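Local coordinates for flagellar hook-associated protein (Burkholderia pseudomallei, PDB 4UT1) that probably serves as a structural component of the flagellum, at the junction between hook and filament, at residues S178-I183 against Q237-G242; A315-A320 against V581-M586; L482-A487 against V519-S524. All blocks are in the same frame, centred on the assembly; numbering follows the deposited sequence.

Interaction 1: residues S178-I183 against Q237-G242; sequences SYTSQI and QPLVVG. With EDO (1,2-ethanediol), chain E.
T180 is the first residue of the helical segment 178-183 to meet the strand, and it does so with both branches of its side chain in different roles. The methyl packs on L239: T180 CG2 lies 3.7 Å from L239 CB and 4.0 Å from L239 CD1. With chi1 at 57°, OG1 sits between the backbone N and the carbonyl carbon, leaving CG2 beside N on the side where L239 lies. T180 OG1 lies 2.7 Å from O2 of a 1,2-ethanediol, probably from the crystallisation liquor, but the carbonyls of I176 and N177 are also within reach, so the single hydroxyl proton cannot be assigned. Threonine suits the place because it gives a methyl to the apolar strand and a hydroxyl that helix carbonyls can satisfy. Its carbonyl oxygen is also touched: V240 CG2 comes to 3.4 Å from T180 O, a methyl packed against the helix backbone itself.

S181, the next residue, turns from the strand, and its CB lies 3.5 Å from the diol's O1. One turn on from T180, I183 again points to the strand; its CG2 meets V240 CG2 at 3.9 Å, the two side chains crossing at about a right angle. The branched isoleucine and valine thus fit methyl to methyl in a buried contact.

L239 and V240 are neighbours yet both face the helix, as a classic beta bulge opposite V231 allows. Strand 238-241 runs between 228-233 and 244-252 in the antiparallel sheet, where L239 also touches L233 and L248. I183 also reaches A210, V211 and L214, so this part of helix 134-193, in a predicted coiled coil, meets helix 201-215 as well as the sheet, I183 touching both.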
loop_
_atom_site.group_PDB
_atom_site.type_symbol
_atom_site.label_atom_id
_atom_site.label_comp_id
_atom_site.label_asym_id
_atom_site.label_seq_id
_atom_site.Cartn_x
_atom_site.Cartn_y
_atom_site.Cartn_z
ATOM N N SER A 178 -6.138 -37.601 7.009
ATOM C CA SER A 178 -6.832 -38.593 7.817
ATOM C C SER A 178 -7.998 -39.213 7.058
ATOM O O SER A 178 -8.161 -40.423 7.040
ATOM C CB SER A 178 -7.343 -37.968 9.122
ATOM O OG SER A 178 -6.264 -37.653 9.977
ATOM N N TYR A 179 -8.814 -38.376 6.430
ATOM C CA TYR A 179 -9.977 -38.866 5.700
ATOM C C TYR A 179 -9.642 -39.625 4.416
ATOM O O TYR A 179 -10.299 -40.614 4.090
ATOM C CB TYR A 179 -10.918 -37.710 5.376
ATOM C CG TYR A 179 -11.641 -37.211 6.609
ATOM C CD1 TYR A 179 -12.446 -38.066 7.351
ATOM C CD2 TYR A 179 -11.518 -35.894 7.033
ATOM C CE1 TYR A 179 -13.107 -37.623 8.492
ATOM C CE2 TYR A 179 -12.175 -35.442 8.162
ATOM C CZ TYR A 179 -12.970 -36.308 8.885
ATOM O OH TYR A 179 -13.618 -35.855 10.006
ATOM N N THR A 180 -8.635 -39.168 3.682
ATOM C CA THR A 180 -8.263 -39.862 2.457
ATOM C C THR A 180 -7.712 -41.250 2.782
ATOM O O THR A 180 -8.046 -42.224 2.112
ATOM C CB THR A 180 -7.243 -39.054 1.643
ATOM O OG1 THR A 180 -6.080 -38.793 2.446
ATOM C CG2 THR A 180 -7.867 -37.727 1.210
ATOM N N SER A 181 -6.876 -41.337 3.813
ATOM C CA SER A 181 -6.391 -42.624 4.285
ATOM C C SER A 181 -7.552 -43.540 4.683
ATOM O O SER A 181 -7.537 -44.733 4.380
ATOM C CB SER A 181 -5.437 -42.436 5.465
ATOM O OG SER A 181 -5.078 -43.692 6.008
ATOM N N GLN A 182 -8.562 -42.982 5.347
ATOM C CA GLN A 182 -9.727 -43.758 5.772
ATOM C C GLN A 182 -10.493 -44.318 4.589
ATOM O O GLN A 182 -10.941 -45.468 4.609
ATOM C CB GLN A 182 -10.681 -42.910 6.612
ATOM C CG GLN A 182 -10.167 -42.508 7.961
ATOM C CD GLN A 182 -11.159 -41.607 8.684
ATOM O OE1 GLN A 182 -12.361 -41.660 8.421
ATOM N NE2 GLN A 182 -10.657 -40.760 9.578
ATOM N N ILE A 183 -10.643 -43.496 3.561
ATOM C CA ILE A 183 -11.376 -43.881 2.369
ATOM C C ILE A 183 -10.615 -44.957 1.572
ATOM O O ILE A 183 -11.222 -45.908 1.070
ATOM C CB ILE A 183 -11.662 -42.651 1.483
ATOM C CG1 ILE A 183 -12.667 -41.722 2.192
ATOM C CG2 ILE A 183 -12.185 -43.077 0.118
ATOM C CD1 ILE A 183 -12.696 -40.295 1.651
ATOM N N GLN A 237 -5.916 -33.168 -8.751
ATOM C CA GLN A 237 -4.968 -33.905 -7.919
ATOM C C GLN A 237 -5.648 -35.110 -7.277
ATOM O O GLN A 237 -6.647 -34.963 -6.581
ATOM C CB GLN A 237 -4.368 -32.977 -6.850
ATOM C CG GLN A 237 -3.612 -33.682 -5.731
ATOM C CD GLN A 237 -2.376 -34.397 -6.213
ATOM O OE1 GLN A 237 -1.560 -33.830 -6.939
ATOM N NE2 GLN A 237 -2.226 -35.653 -5.811
ATOM N N PRO A 238 -5.129 -36.320 -7.534
ATOM C CA PRO A 238 -5.743 -37.473 -6.869
ATOM C C PRO A 238 -5.548 -37.433 -5.353
ATOM O O PRO A 238 -4.493 -37.007 -4.877
ATOM C CB PRO A 238 -5.012 -38.675 -7.484
ATOM C CG PRO A 238 -3.725 -38.129 -7.992
ATOM C CD PRO A 238 -3.997 -36.698 -8.399
ATOM N N LEU A 239 -6.559 -37.875 -4.613
ATOM C CA LEU A 239 -6.452 -38.027 -3.168
ATOM C C LEU A 239 -6.556 -39.495 -2.778
ATOM O O LEU A 239 -5.864 -39.964 -1.872
ATOM C CB LEU A 239 -7.541 -37.237 -2.458
ATOM C CG LEU A 239 -7.442 -35.713 -2.578
ATOM C CD1 LEU A 239 -8.522 -35.121 -1.715
ATOM C CD2 LEU A 239 -6.053 -35.206 -2.168
ATOM N N VAL A 240 -7.451 -40.200 -3.458
ATOM C CA VAL A 240 -7.611 -41.643 -3.266
ATOM C C VAL A 240 -7.704 -42.323 -4.617
ATOM O O VAL A 240 -8.453 -41.891 -5.494
ATOM C CB VAL A 240 -8.870 -41.999 -2.457
ATOM C CG1 VAL A 240 -9.048 -43.525 -2.407
ATOM C CG2 VAL A 240 -8.808 -41.420 -1.057
ATOM N N VAL A 241 -6.932 -43.390 -4.784
ATOM C CA VAL A 241 -7.024 -44.235 -5.962
ATOM C C VAL A 241 -6.990 -45.672 -5.477
ATOM O O VAL A 241 -5.945 -46.143 -5.032
ATOM C CB VAL A 241 -5.874 -43.993 -6.948
ATOM C CG1 VAL A 241 -5.904 -45.028 -8.065
ATOM C CG2 VAL A 241 -5.936 -42.583 -7.511
ATOM N N GLY A 242 -8.137 -46.339 -5.534
ATOM C CA GLY A 242 -8.279 -47.685 -4.991
ATOM C C GLY A 242 -7.934 -47.738 -3.513
ATOM O O GLY A 242 -8.524 -47.022 -2.700
HETATM C C1 EDO E . -2.093 -39.622 4.941
HETATM O O1 EDO E . -2.677 -40.314 6.038
HETATM C C2 EDO E . -2.426 -40.296 3.617
HETATM O O2 EDO E . -3.679 -39.847 3.088
#

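Interaction 2: residues A315-A320 against V581-M586; sequences ASQVNA and VNSKTM
Q317, on helix 287-322, has its CA 8.8 Å from the CA of T585, on the irregular chain that leaves a 3-10 turn at 581-582, so only side chains bridge the gap. Glutamine suits this spacing: it is long enough to cross, and its amide offers an oxygen and an NH2 group to a loop rich in hydroxyls.

The two ends of the amide have different partners. S583 OG gives a weak hydrogen bond to Q317 OE1 at 3.2 Å, with S583 OG anti to its backbone N (chi1 171°). T585 meets the amide with its methyl: T585 CG2 lies over the face of the Q317 amide, 3.2 Å from Q317 CD. So short a methyl-to-carbon distance makes the exact placing of the two groups doubtful. Although Q317 NE2 is 3.1 Å from T585 OG1, the angle is too poor for a hydrogen bond. Both groups turn instead to S313, one helical turn before Q317: its OG bonds to T585 OG1 and, weakly, to Q317 NE2. S313 thus gives T585 OG1 its main partner, while the Q317 amide has weak bonds on both sides, to S583 at OE1 and S313 at NE2. L593 supplies apolar cover for both Q317 and T585.

Further along the loop, T585 and M586 both face T591 in a classic beta bulge, and M586 packs between helices 287-322 and 593-630. The contact therefore fastens the chain leading into helix 593-630 to a helix from the first half of the protein, an arrangement consistent with the helical bundle of flagellar axial proteins, built from segments near both ends of the chain.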
loop_
_atom_site.group_PDB
_atom_site.type_symbol
_atom_site.label_atom_id
_atom_site.label_comp_id
_atom_site.label_asym_id
_atom_site.label_seq_id
_atom_site.Cartn_x
_atom_site.Cartn_y
_atom_site.Cartn_z
ATOM N N ALA A 315 3.274 9.371 5.893
ATOM C CA ALA A 315 4.655 9.642 6.273
ATOM C C ALA A 315 5.383 10.466 5.207
ATOM O O ALA A 315 6.061 11.437 5.529
ATOM C CB ALA A 315 5.398 8.333 6.539
ATOM N N SER A 316 5.223 10.088 3.944
ATOM C CA SER A 316 5.922 10.757 2.865
ATOM C C SER A 316 5.492 12.221 2.754
ATOM O O SER A 316 6.325 13.107 2.615
ATOM C CB SER A 316 5.683 10.036 1.538
ATOM O OG SER A 316 6.327 8.769 1.532
ATOM N N GLN A 317 4.190 12.456 2.800
ATOM C CA GLN A 317 3.667 13.824 2.728
ATOM C C GLN A 317 4.105 14.703 3.884
ATOM O O GLN A 317 4.434 15.875 3.692
ATOM C CB GLN A 317 2.148 13.821 2.685
ATOM C CG GLN A 317 1.565 13.397 1.375
ATOM C CD GLN A 317 0.062 13.482 1.397
ATOM O OE1 GLN A 317 -0.504 14.559 1.232
ATOM N NE2 GLN A 317 -0.596 12.356 1.641
ATOM N N VAL A 318 4.076 14.158 5.086
ATOM C CA VAL A 318 4.409 14.934 6.263
ATOM C C VAL A 318 5.903 15.233 6.239
ATOM O O VAL A 318 6.325 16.373 6.445
ATOM C CB VAL A 318 3.991 14.191 7.567
ATOM C CG1 VAL A 318 4.674 14.788 8.788
ATOM C CG2 VAL A 318 2.477 14.234 7.712
ATOM N N ASN A 319 6.696 14.217 5.916
ATOM C CA ASN A 319 8.140 14.377 5.827
ATOM C C ASN A 319 8.517 15.430 4.791
ATOM O O ASN A 319 9.389 16.255 5.039
ATOM C CB ASN A 319 8.829 13.047 5.485
ATOM C CG ASN A 319 8.813 12.074 6.648
ATOM O OD1 ASN A 319 8.544 12.464 7.774
ATOM N ND2 ASN A 319 9.101 10.798 6.376
ATOM N N ALA A 320 7.844 15.404 3.645
ATOM C CA ALA A 320 8.179 16.318 2.551
ATOM C C ALA A 320 7.841 17.752 2.926
ATOM O O ALA A 320 8.598 18.687 2.603
ATOM C CB ALA A 320 7.437 15.923 1.264
ATOM N N VAL A 581 -4.193 17.265 5.260
ATOM C CA VAL A 581 -5.393 16.462 5.450
ATOM C C VAL A 581 -6.337 16.531 4.250
ATOM O O VAL A 581 -7.157 15.636 4.056
ATOM C CB VAL A 581 -6.166 16.894 6.704
ATOM C CG1 VAL A 581 -6.894 18.213 6.460
ATOM C CG2 VAL A 581 -7.162 15.810 7.106
ATOM N N ASN A 582 -6.234 17.596 3.453
ATOM C CA ASN A 582 -7.121 17.773 2.306
ATOM C C ASN A 582 -6.488 17.394 0.978
ATOM O O ASN A 582 -7.131 17.467 -0.065
ATOM C CB ASN A 582 -7.611 19.218 2.248
ATOM C CG ASN A 582 -8.400 19.605 3.473
ATOM O OD1 ASN A 582 -9.304 18.881 3.892
ATOM N ND2 ASN A 582 -8.054 20.736 4.071
ATOM N N SER A 583 -5.224 16.987 1.014
ATOM C CA SER A 583 -4.505 16.602 -0.191
ATOM C C SER A 583 -5.035 15.312 -0.810
ATOM O O SER A 583 -5.279 14.330 -0.107
ATOM C CB SER A 583 -3.015 16.441 0.121
ATOM O OG SER A 583 -2.342 15.877 -0.986
ATOM N N LYS A 584 -5.187 15.291 -2.131
ATOM C CA LYS A 584 -5.671 14.079 -2.788
ATOM C C LYS A 584 -4.532 13.241 -3.369
ATOM O O LYS A 584 -4.168 13.377 -4.541
ATOM C CB LYS A 584 -6.683 14.443 -3.872
ATOM C CG LYS A 584 -7.894 15.174 -3.318
ATOM C CD LYS A 584 -8.967 15.371 -4.376
ATOM C CE LYS A 584 -10.081 16.267 -3.862
ATOM N NZ LYS A 584 -11.178 16.417 -4.853
ATOM N N THR A 585 -3.993 12.344 -2.547
ATOM C CA THR A 585 -2.789 11.608 -2.902
ATOM C C THR A 585 -3.053 10.156 -3.263
ATOM O O THR A 585 -2.158 9.458 -3.751
ATOM C CB THR A 585 -1.771 11.646 -1.750
ATOM O OG1 THR A 585 -2.368 11.095 -0.564
ATOM C CG2 THR A 585 -1.333 13.085 -1.486
ATOM N N MET A 586 -4.279 9.704 -3.015
ATOM C CA MET A 586 -4.632 8.309 -3.205
ATOM C C MET A 586 -5.560 8.124 -4.398
ATOM O O MET A 586 -6.250 9.063 -4.814
ATOM C CB MET A 586 -5.282 7.744 -1.934
ATOM C CG MET A 586 -4.406 7.868 -0.680
ATOM S SD MET A 586 -2.748 7.181 -0.909
ATOM C CE MET A 586 -3.123 5.453 -1.201
#

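Interaction 3: residues L482-A487 against V519-S524; sequences LAYNAA and VPYDPS. With EDO (1,2-ethanediol), chain I.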
loop_
_atom_site.group_PDB
_atom_site.type_symbol
_atom_site.label_atom_id
_atom_site.label_comp_id
_atom_site.label_asym_id
_atom_site.label_seq_id
_atom_site.Cartn_x
_atom_site.Cartn_y
_atom_site.Cartn_z
ATOM N N LEU A 482 14.050 43.826 -4.454
ATOM C CA LEU A 482 13.411 44.174 -5.707
ATOM C C LEU A 482 13.085 45.647 -5.638
ATOM O O LEU A 482 12.725 46.144 -4.585
ATOM C CB LEU A 482 12.152 43.347 -5.930
ATOM C CG LEU A 482 12.392 41.836 -5.844
ATOM C CD1 LEU A 482 11.100 41.102 -6.104
ATOM C CD2 LEU A 482 13.488 41.435 -6.857
ATOM N N ALA A 483 13.228 46.338 -6.759
ATOM C CA ALA A 483 12.886 47.757 -6.839
ATOM C C ALA A 483 11.978 47.989 -8.046
ATOM O O ALA A 483 12.192 47.401 -9.112
ATOM C CB ALA A 483 14.144 48.599 -6.937
ATOM N N TYR A 484 10.969 48.839 -7.881
ATOM C CA TYR A 484 10.019 49.117 -8.951
ATOM C C TYR A 484 10.377 50.407 -9.670
ATOM O O TYR A 484 10.601 51.440 -9.044
ATOM C CB TYR A 484 8.602 49.214 -8.396
ATOM C CG TYR A 484 7.501 49.530 -9.403
ATOM C CD1 TYR A 484 7.117 48.601 -10.354
ATOM C CD2 TYR A 484 6.809 50.745 -9.354
ATOM C CE1 TYR A 484 6.094 48.859 -11.240
ATOM C CE2 TYR A 484 5.779 51.015 -10.242
ATOM C CZ TYR A 484 5.430 50.076 -11.182
ATOM O OH TYR A 484 4.402 50.320 -12.066
ATOM N N ASN A 485 10.411 50.343 -10.993
ATOM C CA ASN A 485 10.600 51.546 -11.802
ATOM C C ASN A 485 9.270 51.973 -12.428
ATOM O O ASN A 485 8.726 51.263 -13.262
ATOM C CB ASN A 485 11.662 51.283 -12.872
ATOM C CG ASN A 485 11.978 52.517 -13.674
ATOM O OD1 ASN A 485 11.273 52.831 -14.622
ATOM N ND2 ASN A 485 13.022 53.235 -13.282
ATOM N N ALA A 486 8.721 53.115 -12.007
ATOM C CA ALA A 486 7.374 53.499 -12.448
ATOM C C ALA A 486 7.338 53.905 -13.928
ATOM O O ALA A 486 6.317 53.749 -14.606
ATOM C CB ALA A 486 6.825 54.644 -11.569
ATOM N N ALA A 487 8.454 54.422 -14.417
ATOM C CA ALA A 487 8.529 54.895 -15.807
ATOM C C ALA A 487 8.365 53.729 -16.787
ATOM O O ALA A 487 7.597 53.810 -17.752
ATOM C CB ALA A 487 9.838 55.627 -16.050
ATOM N N VAL A 519 11.655 42.795 -14.899
ATOM C CA VAL A 519 10.463 41.985 -15.017
ATOM C C VAL A 519 9.249 42.903 -15.068
ATOM O O VAL A 519 9.107 43.773 -14.211
ATOM C CB VAL A 519 10.328 41.013 -13.829
ATOM C CG1 VAL A 519 9.013 40.264 -13.894
ATOM C CG2 VAL A 519 11.506 40.052 -13.810
ATOM N N PRO A 520 8.355 42.698 -16.048
ATOM C CA PRO A 520 7.186 43.582 -16.162
ATOM C C PRO A 520 6.245 43.424 -14.985
ATOM O O PRO A 520 6.017 42.302 -14.536
ATOM C CB PRO A 520 6.500 43.113 -17.454
ATOM C CG PRO A 520 7.496 42.201 -18.138
ATOM C CD PRO A 520 8.325 41.614 -17.043
ATOM N N TYR A 521 5.712 44.540 -14.494
ATOM C CA TYR A 521 4.706 44.502 -13.438
ATOM C C TYR A 521 3.566 45.440 -13.786
ATOM O O TYR A 521 3.782 46.636 -14.043
ATOM C CB TYR A 521 5.290 44.876 -12.078
ATOM C CG TYR A 521 4.210 44.877 -11.019
ATOM C CD1 TYR A 521 3.718 43.680 -10.509
ATOM C CD2 TYR A 521 3.649 46.066 -10.572
ATOM C CE1 TYR A 521 2.710 43.667 -9.562
ATOM C CE2 TYR A 521 2.642 46.064 -9.625
ATOM C CZ TYR A 521 2.175 44.872 -9.125
ATOM O OH TYR A 521 1.172 44.876 -8.188
ATOM N N ASP A 522 2.366 44.873 -13.826
ATOM C CA ASP A 522 1.144 45.606 -14.130
ATOM C C ASP A 522 0.304 45.760 -12.859
ATOM O O ASP A 522 -0.306 44.797 -12.393
ATOM C CB ASP A 522 0.358 44.871 -15.220
ATOM C CG ASP A 522 -0.829 45.666 -15.743
ATOM O OD1 ASP A 522 -1.275 46.622 -15.080
ATOM O OD2 ASP A 522 -1.330 45.316 -16.833
ATOM N N PRO A 523 0.274 46.979 -12.297
ATOM C CA PRO A 523 -0.472 47.243 -11.060
ATOM C C PRO A 523 -1.956 46.917 -11.173
ATOM O O PRO A 523 -2.612 46.699 -10.149
ATOM C CB PRO A 523 -0.263 48.747 -10.836
ATOM C CG PRO A 523 1.026 49.064 -11.572
ATOM C CD PRO A 523 0.974 48.177 -12.794
ATOM N N SER A 524 -2.481 46.886 -12.391
ATOM C CA SER A 524 -3.895 46.603 -12.582
ATOM C C SER A 524 -4.151 45.119 -12.396
ATOM O O SER A 524 -5.280 44.697 -12.141
ATOM C CB SER A 524 -4.374 47.058 -13.967
ATOM O OG SER A 524 -3.873 46.233 -15.005
HETATM C C1 EDO I . 2.022 41.633 -15.977
HETATM O O1 EDO I . 3.447 41.682 -15.855
HETATM C C2 EDO I . 1.441 41.246 -14.623
HETATM O O2 EDO I . 1.853 42.183 -13.617
#
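Y484 reaches from strand 480-485 to Y521 and P523. At CB, a chi1 of 179° places CG anti to the backbone N and carries the ring toward the other segment, past L491 and P554. On one flank of the ring, Y484 CE1 comes 3.8 Å from Y521 CD2, arriving at the edge of the Y521 ring near its plane, and 4.1 Å from Y521 CB. The ring planes stand at 90° with centroids 5.9 Å apart. At the tip, Y484 OH lies 3.6 Å from P523 CG. Tyrosine suits the place because its long ring side chain reaches from the strand to both Y521 and P523, and proline offers a rigid apolar surface to meet it. The hydroxyl of Y521 is held by the carbonyl of G552.

In the sequence between Y521 and P523, D522 N donates to O2 of a 1,2-ethanediol, probably from the crystallisation liquor, at 2.7 Å. D522 OD1 accepts from both S524 N (3.0 Å) and S524 OG (2.6 Å), above one face of the carboxylate. The first bond makes an Asx turn, which bends the chain just beyond edge strand 519-520 of an antiparallel sheet in the D3 domain.

In the fold
Starting from the N-terminal side, interaction 1 closes first, joining helix 134-193 to strand 238-241 across a loop of 53 residues that contains helix 201-215 and the first strands of the six-stranded sheet. Interaction 2 opens only afterwards, on helix 287-322, and closes 260 residues later, just ahead of helix 593-630. The excursion it brackets is rich in strands, and interaction 3 is nested inside it, closing a 31-residue loop within the D3 domain. None of the three crosses another. Interactions 1 and 3 lie on opposite sides of the chain's centre, their own centres 90 Å apart, whereas interaction 2 lies nearer the middle of this elongated molecule.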